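Local coordinates for protein MAU2 chromatid cohesion factor homolog (Saccharomyces cerevisiae, PDB 4XDN) that forms a complex with Scc2 that is required for loading cohesin onto chromosomes, and so takes part in sister chromatid cohesion, at residues E83-T88 and S110-R115; S331-C336 and Q394-G399; V416-A421 and E433-L438. All coordinates share one frame; numbering follows the deposited sequence.

Interaction 1 (E83-T88 and S110-R115); sequences EDSKVT and SSLKER. With SO4 (sulfate ion), chain D.
Asp84 and Ser85 on helix 81-98 face Leu112 and Arg115 on helix 102-119, where the two short segments run nearly antiparallel (162°) with their axes 10.6 Å apart. Side chains fill the gap, chiefly Leu112. Its CG swings away from the backbone N (chi1 -178°), which carries the two methyls across to the facing helix. There they divide: CD1 lies beside the carboxylate, 3.6 Å from Asp84 OD2, while CD2 rests 3.9 Å from both Ser85 CA and Thr88 CB. Thr88 is itself tied back to its own helix, OG1 donating to Asp84 O at 2.6 Å. The same carbonyl also accepts Thr88 N, and the two donors arrive from opposite faces of its plane.

One polar bridge borders this apolar wedge. Arg115, its chain extended from CG to NE, brings NH1 to Asp84 OD2 at 3.1 Å, a salt bridge made on the anti side of the carboxylate and 30° out of its plane. The other carboxylate oxygen, OD1, pairs with Lys74, so the acid is held between two bases on different helices. The rest of the guanidinium turns outward: NE donates to sulfate O1 at 2.7 Å and NH2 to sulfate O2 at 3.3 Å, while NH2 also meets the carbonyl of Leu79. Asp84 and Leu79 should limit rotation of the guanidinium, with the sulfate, probably from the crystallisation liquor, an addition in this crystal. A leucine set between antiparallel helices, with a salt bridge at the border, is in keeping with the tetratricopeptide-like helical array of the Scc4/Mau2 family.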
loop_
_atom_site.group_PDB
_atom_site.type_symbol
_atom_site.label_atom_id
_atom_site.label_comp_id
_atom_site.label_asym_id
_atom_site.label_seq_id
_atom_site.Cartn_x
_atom_site.Cartn_y
_atom_site.Cartn_z
ATOM N N GLU A 83 -23.509 -33.998 4.677
ATOM C CA GLU A 83 -22.659 -34.185 5.842
ATOM C C GLU A 83 -21.196 -34.172 5.426
ATOM O O GLU A 83 -20.361 -33.532 6.068
ATOM C CB GLU A 83 -22.998 -35.498 6.548
ATOM C CG GLU A 83 -24.386 -35.521 7.171
ATOM C CD GLU A 83 -24.822 -36.912 7.591
ATOM O OE1 GLU A 83 -24.111 -37.886 7.263
ATOM O OE2 GLU A 83 -25.879 -37.031 8.248
ATOM N N ASP A 84 -20.893 -34.877 4.341
ATOM C CA ASP A 84 -19.529 -34.952 3.841
ATOM C C ASP A 84 -19.052 -33.563 3.430
ATOM O O ASP A 84 -17.909 -33.188 3.696
ATOM C CB ASP A 84 -19.441 -35.928 2.666
ATOM C CG ASP A 84 -18.013 -36.191 2.227
ATOM O OD1 ASP A 84 -17.083 -35.869 2.995
ATOM O OD2 ASP A 84 -17.824 -36.726 1.116
ATOM N N SER A 85 -19.941 -32.799 2.803
ATOM C CA SER A 85 -19.633 -31.431 2.399
ATOM C C SER A 85 -19.269 -30.555 3.594
ATOM O O SER A 85 -18.227 -29.903 3.602
ATOM C CB SER A 85 -20.817 -30.811 1.655
ATOM O OG SER A 85 -20.996 -31.408 0.385
ATOM N N LYS A 86 -20.137 -30.547 4.599
ATOM C CA LYS A 86 -19.954 -29.693 5.767
ATOM C C LYS A 86 -18.674 -30.047 6.514
ATOM O O LYS A 86 -17.864 -29.169 6.820
ATOM C CB LYS A 86 -21.160 -29.811 6.700
ATOM C CG LYS A 86 -21.187 -28.798 7.839
ATOM C CD LYS A 86 -21.246 -27.365 7.318
ATOM C CE LYS A 86 -21.598 -26.372 8.415
ATOM N NZ LYS A 86 -20.484 -26.157 9.373
ATOM N N VAL A 87 -18.493 -31.335 6.798
ATOM C CA VAL A 87 -17.315 -31.810 7.516
ATOM C C VAL A 87 -16.031 -31.477 6.760
ATOM O O VAL A 87 -15.063 -30.993 7.349
ATOM C CB VAL A 87 -17.379 -33.337 7.757
ATOM C CG1 VAL A 87 -16.058 -33.859 8.328
ATOM C CG2 VAL A 87 -18.531 -33.679 8.696
ATOM N N THR A 88 -16.027 -31.742 5.458
ATOM C CA THR A 88 -14.843 -31.514 4.641
ATOM C C THR A 88 -14.478 -30.034 4.610
ATOM O O THR A 88 -13.307 -29.680 4.733
ATOM C CB THR A 88 -15.053 -32.021 3.203
ATOM O OG1 THR A 88 -15.313 -33.428 3.232
ATOM C CG2 THR A 88 -13.820 -31.759 2.341
ATOM N N SER A 110 -11.128 -31.881 -4.077
ATOM C CA SER A 110 -11.261 -32.520 -5.381
ATOM C C SER A 110 -12.101 -33.787 -5.273
ATOM O O SER A 110 -12.969 -34.038 -6.109
ATOM C CB SER A 110 -9.888 -32.854 -5.963
ATOM O OG SER A 110 -9.159 -31.673 -6.240
ATOM N N SER A 111 -11.837 -34.577 -4.238
ATOM C CA SER A 111 -12.608 -35.786 -3.977
ATOM C C SER A 111 -14.065 -35.441 -3.713
ATOM O O SER A 111 -14.968 -36.072 -4.259
ATOM C CB SER A 111 -12.031 -36.552 -2.786
ATOM O OG SER A 111 -10.767 -37.106 -3.101
ATOM N N LEU A 112 -14.288 -34.436 -2.873
ATOM C CA LEU A 112 -15.640 -34.002 -2.546
ATOM C C LEU A 112 -16.383 -33.556 -3.799
ATOM O O LEU A 112 -17.536 -33.928 -4.010
ATOM C CB LEU A 112 -15.605 -32.866 -1.524
ATOM C CG LEU A 112 -16.962 -32.334 -1.056
ATOM C CD1 LEU A 112 -17.748 -33.415 -0.325
ATOM C CD2 LEU A 112 -16.772 -31.119 -0.168
ATOM N N LYS A 113 -15.708 -32.761 -4.624
ATOM C CA LYS A 113 -16.290 -32.247 -5.856
ATOM C C LYS A 113 -16.809 -33.374 -6.746
ATOM O O LYS A 113 -17.949 -33.333 -7.207
ATOM C CB LYS A 113 -15.256 -31.412 -6.617
ATOM C CG LYS A 113 -15.720 -30.928 -7.985
ATOM C CD LYS A 113 -14.616 -30.183 -8.716
ATOM C CE LYS A 113 -14.945 -30.016 -10.194
ATOM N NZ LYS A 113 -13.885 -29.266 -10.920
ATOM N N GLU A 114 -15.970 -34.378 -6.978
ATOM C CA GLU A 114 -16.340 -35.497 -7.837
ATOM C C GLU A 114 -17.516 -36.286 -7.261
ATOM O O GLU A 114 -18.358 -36.784 -8.008
ATOM C CB GLU A 114 -15.143 -36.425 -8.052
ATOM C CG GLU A 114 -15.485 -37.701 -8.814
ATOM C CD GLU A 114 -14.258 -38.493 -9.223
ATOM O OE1 GLU A 114 -13.135 -38.095 -8.846
ATOM O OE2 GLU A 114 -14.418 -39.515 -9.922
ATOM N N ARG A 115 -17.578 -36.396 -5.937
ATOM C CA ARG A 115 -18.675 -37.112 -5.301
ATOM C C ARG A 115 -19.974 -36.329 -5.452
ATOM O O ARG A 115 -21.022 -36.904 -5.735
ATOM C CB ARG A 115 -18.387 -37.365 -3.820
ATOM C CG ARG A 115 -19.284 -38.434 -3.219
ATOM C CD ARG A 115 -19.364 -38.357 -1.705
ATOM N NE ARG A 115 -20.347 -39.306 -1.182
ATOM C CZ ARG A 115 -20.808 -39.307 0.065
ATOM N NH1 ARG A 115 -20.383 -38.404 0.940
ATOM N NH2 ARG A 115 -21.701 -40.212 0.438
HETATM S S SO4 D . -21.530 -42.430 -2.937
HETATM O O1 SO4 D . -20.660 -41.258 -2.955
HETATM O O2 SO4 D . -22.620 -42.213 -1.990
HETATM O O3 SO4 D . -22.081 -42.649 -4.271
HETATM O O4 SO4 D . -20.758 -43.602 -2.534
#

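Interaction 2 (S331-C336 and Q394-G399); sequences SYIVNC and QTLLKG. With SO4 (sulfate ion), chain F.
Cys336 and Leu397 meet where the link between helices 317-331 and 339-360 lies against the C-terminal end of helix 369-398, a contact of an interhelical loop with the end of a helix within the tetratricopeptide-like array. The tight part is centred on one sulfur. A first torsion of -178° sets Cys336 SG anti to its own backbone N and brings it against the helix backbone, 3.3 Å from Leu397 N. Beside it lie Leu397 CB at 3.5 Å and Leu396 CB at 3.7 Å from the same SG. No hydrogen bond crosses between the segments, so shape and apolar contact do the joining.

Packing slackens toward Ile333, whose CG2 stays 4.3 Å from Leu396 CD1 and whose side chain also packs on Tyr389 and Trp392 earlier on helix 369-398. Val334 turns its side chain off toward Lys559 and Ala561 and offers only its backbone to the leucine. Asn335 also turns away from the helix: its ND2 donates to a sulfate also bound by Lys559 and Lys560, over a distance so short that its exact value is doubtful, while OD1 meets Lys559. Leu396 CD1 settles against the loop's main chain, 3.9 Å from Val334 CA and 3.8 Å from Ile333 O.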
loop_
_atom_site.group_PDB
_atom_site.type_symbol
_atom_site.label_atom_id
_atom_site.label_comp_id
_atom_site.label_asym_id
_atom_site.label_seq_id
_atom_site.Cartn_x
_atom_site.Cartn_y
_atom_site.Cartn_z
ATOM N N SER A 331 0.008 13.529 4.526
ATOM C CA SER A 331 -0.341 14.575 3.572
ATOM C C SER A 331 0.260 15.919 3.970
ATOM O O SER A 331 0.457 16.783 3.122
ATOM C CB SER A 331 -1.861 14.709 3.448
ATOM O OG SER A 331 -2.379 15.604 4.415
ATOM N N TYR A 332 0.550 16.089 5.257
ATOM C CA TYR A 332 1.075 17.353 5.768
ATOM C C TYR A 332 2.599 17.373 5.891
ATOM O O TYR A 332 3.176 18.406 6.236
ATOM C CB TYR A 332 0.475 17.664 7.143
ATOM C CG TYR A 332 -1.024 17.882 7.173
ATOM C CD1 TYR A 332 -1.720 18.290 6.044
ATOM C CD2 TYR A 332 -1.739 17.690 8.347
ATOM C CE1 TYR A 332 -3.086 18.492 6.085
ATOM C CE2 TYR A 332 -3.102 17.890 8.397
ATOM C CZ TYR A 332 -3.772 18.291 7.264
ATOM O OH TYR A 332 -5.131 18.488 7.315
ATOM N N ILE A 333 3.249 16.242 5.630
ATOM C CA ILE A 333 4.700 16.141 5.788
ATOM C C ILE A 333 5.421 17.214 4.983
ATOM O O ILE A 333 6.304 17.901 5.500
ATOM C CB ILE A 333 5.231 14.760 5.348
ATOM C CG1 ILE A 333 4.587 13.638 6.167
ATOM C CG2 ILE A 333 6.756 14.700 5.461
ATOM C CD1 ILE A 333 5.029 13.569 7.611
ATOM N N VAL A 334 5.038 17.350 3.714
ATOM C CA VAL A 334 5.709 18.266 2.796
ATOM C C VAL A 334 5.620 19.706 3.292
ATOM O O VAL A 334 6.519 20.508 3.051
ATOM C CB VAL A 334 5.115 18.162 1.365
ATOM C CG1 VAL A 334 3.664 18.645 1.332
ATOM C CG2 VAL A 334 5.967 18.934 0.370
ATOM N N ASN A 335 4.541 20.026 4.000
ATOM C CA ASN A 335 4.376 21.359 4.569
ATOM C C ASN A 335 5.473 21.647 5.598
ATOM O O ASN A 335 6.056 22.731 5.606
ATOM C CB ASN A 335 2.992 21.504 5.200
ATOM C CG ASN A 335 1.870 21.357 4.191
ATOM O OD1 ASN A 335 1.379 20.257 3.937
ATOM N ND2 ASN A 335 1.454 22.477 3.614
ATOM N N CYS A 336 5.722 20.674 6.475
ATOM C CA CYS A 336 6.952 20.602 7.275
ATOM C C CYS A 336 7.089 21.638 8.396
ATOM O O CYS A 336 7.051 21.288 9.573
ATOM C CB CYS A 336 8.167 20.712 6.347
ATOM S SG CYS A 336 9.754 20.573 7.176
ATOM N N GLN A 394 11.785 15.467 9.360
ATOM C CA GLN A 394 12.960 16.090 9.961
ATOM C C GLN A 394 13.990 16.437 8.895
ATOM O O GLN A 394 14.630 17.488 8.959
ATOM C CB GLN A 394 13.584 15.171 11.013
ATOM C CG GLN A 394 13.022 15.357 12.415
ATOM C CD GLN A 394 13.301 16.736 12.986
ATOM O OE1 GLN A 394 12.404 17.396 13.510
ATOM N NE2 GLN A 394 14.552 17.174 12.893
ATOM N N THR A 395 14.147 15.548 7.919
ATOM C CA THR A 395 15.079 15.770 6.821
ATOM C C THR A 395 14.675 16.999 6.018
ATOM O O THR A 395 15.522 17.814 5.646
ATOM C CB THR A 395 15.153 14.541 5.887
ATOM O OG1 THR A 395 15.611 13.404 6.626
ATOM C CG2 THR A 395 16.107 14.791 4.725
ATOM N N LEU A 396 13.380 17.130 5.756
ATOM C CA LEU A 396 12.853 18.308 5.078
ATOM C C LEU A 396 13.111 19.567 5.897
ATOM O O LEU A 396 13.480 20.609 5.357
ATOM C CB LEU A 396 11.353 18.159 4.825
ATOM C CG LEU A 396 10.921 17.755 3.416
ATOM C CD1 LEU A 396 9.439 17.424 3.407
ATOM C CD2 LEU A 396 11.227 18.865 2.423
ATOM N N LEU A 397 12.912 19.460 7.207
ATOM C CA LEU A 397 13.023 20.611 8.094
ATOM C C LEU A 397 14.470 21.058 8.275
ATOM O O LEU A 397 14.758 22.253 8.246
ATOM C CB LEU A 397 12.407 20.288 9.460
ATOM C CG LEU A 397 12.447 21.408 10.504
ATOM C CD1 LEU A 397 11.623 22.608 10.055
ATOM C CD2 LEU A 397 11.966 20.897 11.860
ATOM N N LYS A 398 15.374 20.097 8.451
ATOM C CA LYS A 398 16.747 20.397 8.857
ATOM C C LYS A 398 17.756 20.352 7.710
ATOM O O LYS A 398 18.833 20.942 7.802
ATOM C CB LYS A 398 17.187 19.423 9.954
ATOM C CG LYS A 398 16.346 19.492 11.222
ATOM C CD LYS A 398 16.334 20.900 11.792
ATOM C CE LYS A 398 15.876 20.923 13.241
ATOM N NZ LYS A 398 16.032 22.282 13.835
ATOM N N GLY A 399 17.416 19.650 6.634
ATOM C CA GLY A 399 18.332 19.500 5.519
ATOM C C GLY A 399 19.475 18.563 5.860
ATOM O O GLY A 399 20.629 18.814 5.510
HETATM S S SO4 F . -1.243 23.574 1.363
HETATM O O1 SO4 F . -1.611 24.565 2.368
HETATM O O2 SO4 F . -2.109 22.406 1.495
HETATM O O3 SO4 F . -1.404 24.151 0.031
HETATM O O4 SO4 F . 0.149 23.176 1.547
#

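Interaction 3 (V416-A421 and E433-L438). With SO4 (sulfate ion), chain C.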
loop_
_atom_site.group_PDB
_atom_site.type_symbol
_atom_site.label_atom_id
_atom_site.label_comp_id
_atom_site.label_asym_id
_atom_site.label_seq_id
_atom_site.Cartn_x
_atom_site.Cartn_y
_atom_site.Cartn_z
ATOM N N VAL A 416 14.877 2.601 3.035
ATOM C CA VAL A 416 16.079 2.722 3.855
ATOM C C VAL A 416 17.258 3.233 3.038
ATOM O O VAL A 416 17.945 4.166 3.450
ATOM C CB VAL A 416 16.456 1.371 4.502
ATOM C CG1 VAL A 416 17.834 1.440 5.165
ATOM C CG2 VAL A 416 15.404 0.966 5.516
ATOM N N ARG A 417 17.495 2.619 1.886
ATOM C CA ARG A 417 18.632 2.998 1.054
ATOM C C ARG A 417 18.365 4.291 0.281
ATOM O O ARG A 417 19.294 4.903 -0.244
ATOM C CB ARG A 417 19.008 1.861 0.093
ATOM C CG ARG A 417 17.871 1.286 -0.731
ATOM C CD ARG A 417 18.084 -0.205 -0.997
ATOM N NE ARG A 417 16.826 -0.900 -1.270
ATOM C CZ ARG A 417 16.633 -1.780 -2.251
ATOM N NH1 ARG A 417 17.612 -2.106 -3.086
ATOM N NH2 ARG A 417 15.441 -2.343 -2.396
ATOM N N LEU A 418 17.104 4.712 0.223
ATOM C CA LEU A 418 16.778 6.022 -0.321
ATOM C C LEU A 418 17.263 7.094 0.645
ATOM O O LEU A 418 17.939 8.044 0.248
ATOM C CB LEU A 418 15.272 6.169 -0.568
ATOM C CG LEU A 418 14.805 7.577 -0.965
ATOM C CD1 LEU A 418 15.556 8.085 -2.192
ATOM C CD2 LEU A 418 13.306 7.610 -1.215
ATOM N N LEU A 419 16.915 6.929 1.918
ATOM C CA LEU A 419 17.361 7.849 2.958
ATOM C C LEU A 419 18.879 7.854 3.063
ATOM O O LEU A 419 19.485 8.877 3.382
ATOM C CB LEU A 419 16.746 7.477 4.308
ATOM C CG LEU A 419 15.286 7.879 4.519
ATOM C CD1 LEU A 419 14.753 7.260 5.802
ATOM C CD2 LEU A 419 15.136 9.397 4.551
ATOM N N GLN A 420 19.491 6.706 2.790
ATOM C CA GLN A 420 20.943 6.596 2.812
ATOM C C GLN A 420 21.555 7.310 1.610
ATOM O O GLN A 420 22.599 7.949 1.724
ATOM C CB GLN A 420 21.367 5.125 2.834
ATOM C CG GLN A 420 22.869 4.901 2.740
ATOM C CD GLN A 420 23.646 5.653 3.804
ATOM O OE1 GLN A 420 23.156 5.870 4.914
ATOM N NE2 GLN A 420 24.865 6.061 3.468
ATOM N N ALA A 421 20.897 7.201 0.458
ATOM C CA ALA A 421 21.367 7.855 -0.756
ATOM C C ALA A 421 21.296 9.370 -0.608
ATOM O O ALA A 421 22.205 10.091 -1.021
ATOM C CB ALA A 421 20.549 7.403 -1.955
ATOM N N GLU A 433 25.847 6.625 -7.845
ATOM C CA GLU A 433 25.858 5.166 -7.806
ATOM C C GLU A 433 24.787 4.623 -6.864
ATOM O O GLU A 433 24.226 3.555 -7.105
ATOM C CB GLU A 433 27.236 4.653 -7.382
ATOM C CG GLU A 433 27.351 3.132 -7.380
ATOM C CD GLU A 433 28.758 2.647 -7.086
ATOM O OE1 GLU A 433 29.631 3.488 -6.789
ATOM O OE2 GLU A 433 28.990 1.421 -7.152
ATOM N N GLU A 434 24.500 5.361 -5.795
ATOM C CA GLU A 434 23.502 4.929 -4.820
ATOM C C GLU A 434 22.119 5.039 -5.447
ATOM O O GLU A 434 21.317 4.107 -5.386
ATOM C CB GLU A 434 23.551 5.765 -3.530
ATOM C CG GLU A 434 24.900 6.389 -3.170
ATOM C CD GLU A 434 25.949 5.375 -2.768
ATOM O OE1 GLU A 434 25.599 4.391 -2.085
ATOM O OE2 GLU A 434 27.129 5.570 -3.129
ATOM N N TYR A 435 21.850 6.196 -6.048
ATOM C CA TYR A 435 20.578 6.443 -6.715
ATOM C C TYR A 435 20.381 5.500 -7.895
ATOM O O TYR A 435 19.286 4.982 -8.106
ATOM C CB TYR A 435 20.498 7.894 -7.195
ATOM C CG TYR A 435 20.229 8.906 -6.102
ATOM C CD1 TYR A 435 19.250 8.681 -5.143
ATOM C CD2 TYR A 435 20.950 10.093 -6.034
ATOM C CE1 TYR A 435 19.000 9.604 -4.145
ATOM C CE2 TYR A 435 20.709 11.020 -5.039
ATOM C CZ TYR A 435 19.732 10.771 -4.099
ATOM O OH TYR A 435 19.482 11.691 -3.105
ATOM N N THR A 436 21.447 5.290 -8.663
ATOM C CA THR A 436 21.383 4.444 -9.847
ATOM C C THR A 436 21.016 3.011 -9.477
ATOM O O THR A 436 20.149 2.407 -10.105
ATOM C CB THR A 436 22.720 4.440 -10.612
ATOM O OG1 THR A 436 23.100 5.786 -10.925
ATOM C CG2 THR A 436 22.601 3.642 -11.906
ATOM N N ARG A 437 21.680 2.472 -8.458
ATOM C CA ARG A 437 21.415 1.108 -8.012
ATOM C C ARG A 437 20.002 0.971 -7.463
ATOM O O ARG A 437 19.373 -0.075 -7.602
ATOM C CB ARG A 437 22.427 0.678 -6.947
ATOM C CG ARG A 437 23.792 0.293 -7.499
ATOM C CD ARG A 437 24.669 -0.355 -6.434
ATOM N NE ARG A 437 24.812 0.483 -5.242
ATOM C CZ ARG A 437 24.052 0.395 -4.153
ATOM N NH1 ARG A 437 23.073 -0.500 -4.075
ATOM N NH2 ARG A 437 24.273 1.209 -3.130
ATOM N N LEU A 438 19.502 2.030 -6.835
ATOM C CA LEU A 438 18.163 1.995 -6.265
ATOM C C LEU A 438 17.115 2.056 -7.369
ATOM O O LEU A 438 16.076 1.397 -7.294
ATOM C CB LEU A 438 17.968 3.144 -5.275
ATOM C CG LEU A 438 16.590 3.237 -4.610
ATOM C CD1 LEU A 438 16.159 1.898 -4.048
ATOM C CD2 LEU A 438 16.606 4.287 -3.511
HETATM S S SO4 C . 15.203 -1.077 1.973
HETATM O O1 SO4 C . 14.240 -0.588 2.959
HETATM O O2 SO4 C . 16.147 -1.986 2.616
HETATM O O3 SO4 C . 14.492 -1.779 0.906
HETATM O O4 SO4 C . 15.937 0.051 1.413
#
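The guanidinium of Arg417 has Leu438 CD1 over one face, 4.0 Å above the plane and offset toward the rim, while sulfate O4 lies at its edge, in plane. The ring of Tyr435 is met differently: Leu418 CD1 comes to its edge, 4.2 Å from CE1, and the methyl of Ala421 approaches that same carbon obliquely at 3.5 Å. Beyond the ring, the hydroxyl of Tyr435 is hydrogen-bonded to Gln425 OE1, a turn further along the helix that carries Ala421. A leucine in place of Tyr435 would probably leave Gln425 without this partner and open a gap beside the Ala421 methyl.

Helices 415-426 and 432-440 form an antiparallel helical hairpin of the kind from which tetratricopeptide-like superhelices are built; here the segment axes lie 9.4 Å apart at 158°. The backbones are nearest at Ala421 and Glu434, 5.4 Å between their CA atoms, consistent with the small size of Ala421, whose CB meets Glu434 CB at 3.8 Å. Farther along, the two methyls of Leu438 divide between Leu418 and Arg417, CD2 packing 3.7 Å from Leu418 CB while CD1 crosses the chain of Arg417 near its CG.

The sulfate sits at the start of helix 415-426, where the backbone N atoms of Gly414, Val416 and Arg417 all donate to it. Arg417 folds back to join them: its CG stands between the backbone N and the carbonyl carbon (chi1 51°), and NE reaches sulfate O4 at 3.0 Å, though the bond is bent to 132°.

How the interactions relate
Interactions 1 and 3 apply one principle, antiparallel neighbouring helices joined through leucines, at places 53 Å apart between centres. Interaction 1 adds a salt bridge across the helices; interaction 3 has no polar bond across and relies on alanine, leucine and tyrosine, helped by the carbon parts of an arginine and a glutamate. Interaction 2 departs from both by setting a loop on a helix end around a cysteine sulfur. It is nonetheless close to interaction 3, about 5 Å between nearest atoms, since helices 369-398 and 415-426 follow each other and pack together: Trp392 touches both Ile333 and Leu418. All three are largely buried, with polar margins where sulfates bind: an arginine side chain, an asparagine, and a helix start.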